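Local atomic coordinates of mandelate racemase/muconate lactonizing protein (Thermobispora bispora, PDB entry 3VC5), a protein that probably catalyses the magnesium-dependent dehydration of D-glucarate to 5-dehydro-4-deoxy-D-glucarate, as a member of the enolase superfamily. Residues R29-D37 with L406-C416. Numbering follows the deposited sequence.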
loop_
_atom_site.group_PDB
_atom_site.type_symbol
_atom_site.label_atom_id
_atom_site.label_comp_id
_atom_site.label_asym_id
_atom_site.label_seq_id
_atom_site.Cartn_x
_atom_site.Cartn_y
_atom_site.Cartn_z
ATOM N N ARG A 29 -2.088 -5.109 -28.009
ATOM C CA ARG A 29 -3.236 -5.461 -28.825
ATOM C C ARG A 29 -4.483 -5.245 -28.001
ATOM O O ARG A 29 -4.550 -5.690 -26.855
ATOM C CB ARG A 29 -3.128 -6.935 -29.213
ATOM C CG ARG A 29 -1.825 -7.238 -29.942
ATOM C CD ARG A 29 -1.565 -8.772 -30.006
ATOM N NE ARG A 29 -0.316 -9.044 -30.724
ATOM C CZ ARG A 29 0.360 -10.189 -30.666
ATOM N NH1 ARG A 29 -0.052 -11.181 -29.873
ATOM N NH2 ARG A 29 1.478 -10.331 -31.381
ATOM N N VAL A 30 -5.454 -4.547 -28.573
ATOM C CA VAL A 30 -6.679 -4.224 -27.862
ATOM C C VAL A 30 -7.857 -4.777 -28.641
ATOM O O VAL A 30 -8.042 -4.429 -29.802
ATOM C CB VAL A 30 -6.838 -2.685 -27.689
ATOM C CG1 VAL A 30 -8.187 -2.390 -26.991
ATOM C CG2 VAL A 30 -5.660 -2.099 -26.901
ATOM N N THR A 31 -8.637 -5.657 -27.999
ATOM C CA THR A 31 -9.728 -6.374 -28.659
ATOM C C THR A 31 -11.046 -6.302 -27.897
ATOM O O THR A 31 -11.180 -6.921 -26.833
ATOM C CB THR A 31 -9.352 -7.863 -28.845
ATOM O OG1 THR A 31 -8.053 -7.934 -29.456
ATOM C CG2 THR A 31 -10.385 -8.591 -29.747
ATOM N N PRO A 32 -12.031 -5.558 -28.437
ATOM C CA PRO A 32 -13.322 -5.562 -27.746
ATOM C C PRO A 32 -14.030 -6.885 -28.015
ATOM O O PRO A 32 -13.921 -7.443 -29.121
ATOM C CB PRO A 32 -14.061 -4.375 -28.376
ATOM C CG PRO A 32 -13.474 -4.290 -29.817
ATOM C CD PRO A 32 -12.033 -4.735 -29.671
ATOM N N VAL A 33 -14.772 -7.375 -27.021
ATOM C CA VAL A 33 -15.476 -8.670 -27.129
ATOM C C VAL A 33 -16.873 -8.505 -26.559
ATOM O O VAL A 33 -17.134 -7.577 -25.745
ATOM C CB VAL A 33 -14.743 -9.803 -26.351
ATOM C CG1 VAL A 33 -13.381 -10.111 -26.984
ATOM C CG2 VAL A 33 -14.609 -9.468 -24.850
ATOM N N ALA A 34 -17.783 -9.366 -26.999
ATOM C CA ALA A 34 -19.128 -9.413 -26.404
ATOM C C ALA A 34 -19.467 -10.855 -26.145
ATOM O O ALA A 34 -19.056 -11.748 -26.919
ATOM C CB ALA A 34 -20.181 -8.779 -27.322
ATOM N N PHE A 35 -20.216 -11.103 -25.067
ATOM C CA PHE A 35 -20.617 -12.481 -24.755
ATOM C C PHE A 35 -22.018 -12.467 -24.131
ATOM O O PHE A 35 -22.502 -11.408 -23.722
ATOM C CB PHE A 35 -19.581 -13.162 -23.853
ATOM C CG PHE A 35 -19.157 -12.308 -22.682
ATOM C CD1 PHE A 35 -19.906 -12.333 -21.491
ATOM C CD2 PHE A 35 -17.994 -11.524 -22.757
ATOM C CE1 PHE A 35 -19.523 -11.508 -20.382
ATOM C CE2 PHE A 35 -17.598 -10.734 -21.685
ATOM C CZ PHE A 35 -18.358 -10.731 -20.492
ATOM N N ARG A 36 -22.687 -13.621 -24.111
ATOM C CA ARG A 36 -24.091 -13.703 -23.711
ATOM C C ARG A 36 -24.235 -13.536 -22.214
ATOM O O ARG A 36 -23.387 -14.039 -21.431
ATOM C CB ARG A 36 -24.667 -15.067 -24.129
ATOM C CG ARG A 36 -24.717 -15.225 -25.641
ATOM C CD ARG A 36 -25.234 -16.602 -26.067
ATOM N NE ARG A 36 -24.526 -17.693 -25.379
ATOM C CZ ARG A 36 -23.378 -18.238 -25.786
ATOM N NH1 ARG A 36 -22.787 -17.817 -26.906
ATOM N NH2 ARG A 36 -22.821 -19.216 -25.075
ATOM N N ASP A 37 -25.303 -12.843 -21.803
ATOM C CA ASP A 37 -25.577 -12.623 -20.393
ATOM C C ASP A 37 -27.083 -12.808 -20.205
ATOM O O ASP A 37 -27.849 -12.317 -21.020
ATOM C CB ASP A 37 -25.243 -11.159 -20.050
ATOM C CG ASP A 37 -25.012 -10.931 -18.557
ATOM O OD1 ASP A 37 -24.728 -11.892 -17.825
ATOM O OD2 ASP A 37 -25.075 -9.757 -18.121
ATOM N N LEU A 406 -11.014 -15.817 -28.641
ATOM C CA LEU A 406 -10.971 -14.329 -28.697
ATOM C C LEU A 406 -11.592 -13.870 -30.020
ATOM O O LEU A 406 -12.404 -12.945 -30.046
ATOM C CB LEU A 406 -9.524 -13.821 -28.596
ATOM C CG LEU A 406 -9.392 -12.294 -28.616
ATOM C CD1 LEU A 406 -10.065 -11.633 -27.403
ATOM C CD2 LEU A 406 -7.901 -11.986 -28.652
ATOM N N ALA A 407 -11.213 -14.519 -31.129
ATOM C CA ALA A 407 -11.805 -14.181 -32.430
ATOM C C ALA A 407 -13.328 -14.379 -32.461
ATOM O O ALA A 407 -14.053 -13.547 -32.984
ATOM C CB ALA A 407 -11.125 -14.956 -33.574
ATOM N N VAL A 408 -13.811 -15.476 -31.881
ATOM C CA VAL A 408 -15.261 -15.735 -31.812
ATOM C C VAL A 408 -15.952 -14.576 -31.060
ATOM O O VAL A 408 -16.979 -14.048 -31.492
ATOM C CB VAL A 408 -15.528 -17.082 -31.115
ATOM C CG1 VAL A 408 -17.014 -17.238 -30.718
ATOM C CG2 VAL A 408 -15.075 -18.248 -32.028
ATOM N N MET A 409 -15.384 -14.176 -29.924
ATOM C CA MET A 409 -16.066 -13.142 -29.136
ATOM C C MET A 409 -15.920 -11.781 -29.747
ATOM O O MET A 409 -16.786 -10.935 -29.563
ATOM C CB MET A 409 -15.595 -13.093 -27.691
ATOM C CG MET A 409 -16.027 -14.264 -26.851
ATOM S SD MET A 409 -15.818 -13.798 -25.120
ATOM C CE MET A 409 -16.110 -15.423 -24.385
ATOM N N HIS A 410 -14.826 -11.549 -30.470
ATOM C CA HIS A 410 -14.685 -10.266 -31.154
ATOM C C HIS A 410 -15.707 -10.137 -32.300
ATOM O O HIS A 410 -16.280 -9.065 -32.524
ATOM C CB HIS A 410 -13.266 -10.055 -31.693
ATOM C CG HIS A 410 -13.114 -8.770 -32.431
ATOM N ND1 HIS A 410 -13.214 -7.529 -31.828
ATOM C CD2 HIS A 410 -12.854 -8.523 -33.741
ATOM C CE1 HIS A 410 -13.029 -6.584 -32.732
ATOM N NE2 HIS A 410 -12.810 -7.158 -33.899
ATOM N N GLU A 411 -15.947 -11.243 -33.012
ATOM C CA GLU A 411 -16.928 -11.234 -34.075
ATOM C C GLU A 411 -18.313 -10.961 -33.468
ATOM O O GLU A 411 -19.109 -10.215 -34.047
ATOM C CB GLU A 411 -16.919 -12.571 -34.824
ATOM C CG GLU A 411 -17.743 -12.581 -36.151
ATOM C CD GLU A 411 -19.234 -12.792 -35.910
ATOM O OE1 GLU A 411 -19.591 -13.432 -34.872
ATOM O OE2 GLU A 411 -20.059 -12.310 -36.741
ATOM N N GLN A 412 -18.585 -11.527 -32.289
ATOM C CA GLN A 412 -19.861 -11.266 -31.624
ATOM C C GLN A 412 -19.981 -9.772 -31.316
ATOM O O GLN A 412 -21.028 -9.176 -31.521
ATOM C CB GLN A 412 -19.963 -12.112 -30.350
ATOM C CG GLN A 412 -20.195 -13.589 -30.696
ATOM C CD GLN A 412 -20.154 -14.575 -29.534
ATOM O OE1 GLN A 412 -20.438 -15.766 -29.749
ATOM N NE2 GLN A 412 -19.773 -14.124 -28.324
ATOM N N TYR A 413 -18.918 -9.179 -30.769
ATOM C CA TYR A 413 -18.913 -7.729 -30.525
ATOM C C TYR A 413 -19.279 -6.955 -31.782
ATOM O O TYR A 413 -20.111 -6.034 -31.743
ATOM C CB TYR A 413 -17.524 -7.282 -30.034
ATOM C CG TYR A 413 -17.423 -5.786 -29.884
ATOM C CD1 TYR A 413 -17.853 -5.160 -28.724
ATOM C CD2 TYR A 413 -16.921 -5.007 -30.923
ATOM C CE1 TYR A 413 -17.760 -3.751 -28.584
ATOM C CE2 TYR A 413 -16.831 -3.617 -30.809
ATOM C CZ TYR A 413 -17.260 -3.003 -29.642
ATOM O OH TYR A 413 -17.169 -1.631 -29.547
ATOM N N GLU A 414 -18.655 -7.314 -32.902
ATOM C CA GLU A 414 -18.882 -6.567 -34.141
ATOM C C GLU A 414 -20.368 -6.474 -34.490
ATOM O O GLU A 414 -20.834 -5.414 -34.909
ATOM C CB GLU A 414 -18.067 -7.128 -35.323
ATOM C CG GLU A 414 -16.565 -6.815 -35.231
ATOM C CD GLU A 414 -16.259 -5.307 -35.286
ATOM O OE1 GLU A 414 -16.564 -4.660 -36.309
ATOM O OE2 GLU A 414 -15.697 -4.767 -34.306
ATOM N N ARG A 415 -21.120 -7.559 -34.316
ATOM C CA ARG A 415 -22.520 -7.540 -34.755
ATOM C C ARG A 415 -23.569 -7.584 -33.659
ATOM O O ARG A 415 -24.738 -7.741 -33.961
ATOM C CB ARG A 415 -22.780 -8.651 -35.770
ATOM C CG ARG A 415 -22.110 -9.927 -35.433
ATOM C CD ARG A 415 -23.012 -10.901 -34.724
ATOM N NE ARG A 415 -22.379 -12.215 -34.625
ATOM C CZ ARG A 415 -22.817 -13.209 -33.850
ATOM N NH1 ARG A 415 -23.928 -13.074 -33.120
ATOM N NH2 ARG A 415 -22.156 -14.346 -33.822
ATOM N N CYS A 416 -23.185 -7.364 -32.399
ATOM C CA CYS A 416 -24.139 -7.568 -31.312
ATOM C C CYS A 416 -25.079 -6.377 -31.133
ATOM O O CYS A 416 -26.099 -6.476 -30.429
ATOM C CB CYS A 416 -23.404 -7.888 -30.012
ATOM S SG CYS A 416 -22.658 -6.431 -29.207
#
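P32 sets the CB-CG edge of its pyrrolidine on one face of the Y413 ring, CB 3.6 Å from the ring centroid and almost on the normal, a CH-pi contact in which CG also covers CE2. Y413 CG sits trans to the main-chain nitrogen (chi1 175°), which carries the phenol under the proline, while helix 74-85 adds L77 against both residues and R419 makes a cation-pi contact. A serine at Y413 would probably strip P32 of its aromatic platform, open a gap beside L77 and leave R419 without its pi partner.

The strand illustrates how the outer edge of a sheet can be satisfied by a helix instead of another strand. H410 turns its ring edge to P32, and ND1 donates to P32 O over 2.8 Å, lying in the carbonyl plane and nearly straight at 167°; the T31 methyl, CG2, packs against the same imidazole. Two residues along the strand, A34 N reaches M409 O at 3.2 Å from the face opposite Y413 N, so this carbonyl serves both helix and strand. The extended Q412 side chain brings NE2 within 2.9 Å of A34 O, which lies in the Q412 amide plane, though NE2 is tilted from the A34 carbonyl plane. Between these bonds A34 presses its methyl on Y413 CA, V33 and M409 meet CB to CB at 3.7 Å, and M409 SD approaches F35 CD2 obliquely, a Met-aromatic contact.

Helix 406-415 runs nearly perpendicular to strand 29-36, at 84°. T31, V33 and F35 pair through their backbones with strand 50-60, whereas P32 and A34 turn backbone polar groups to the helix: a helix from late in the chain, returning to cover the edge strand of the three-stranded antiparallel sheet in the enolase-superfamily N-terminal domain.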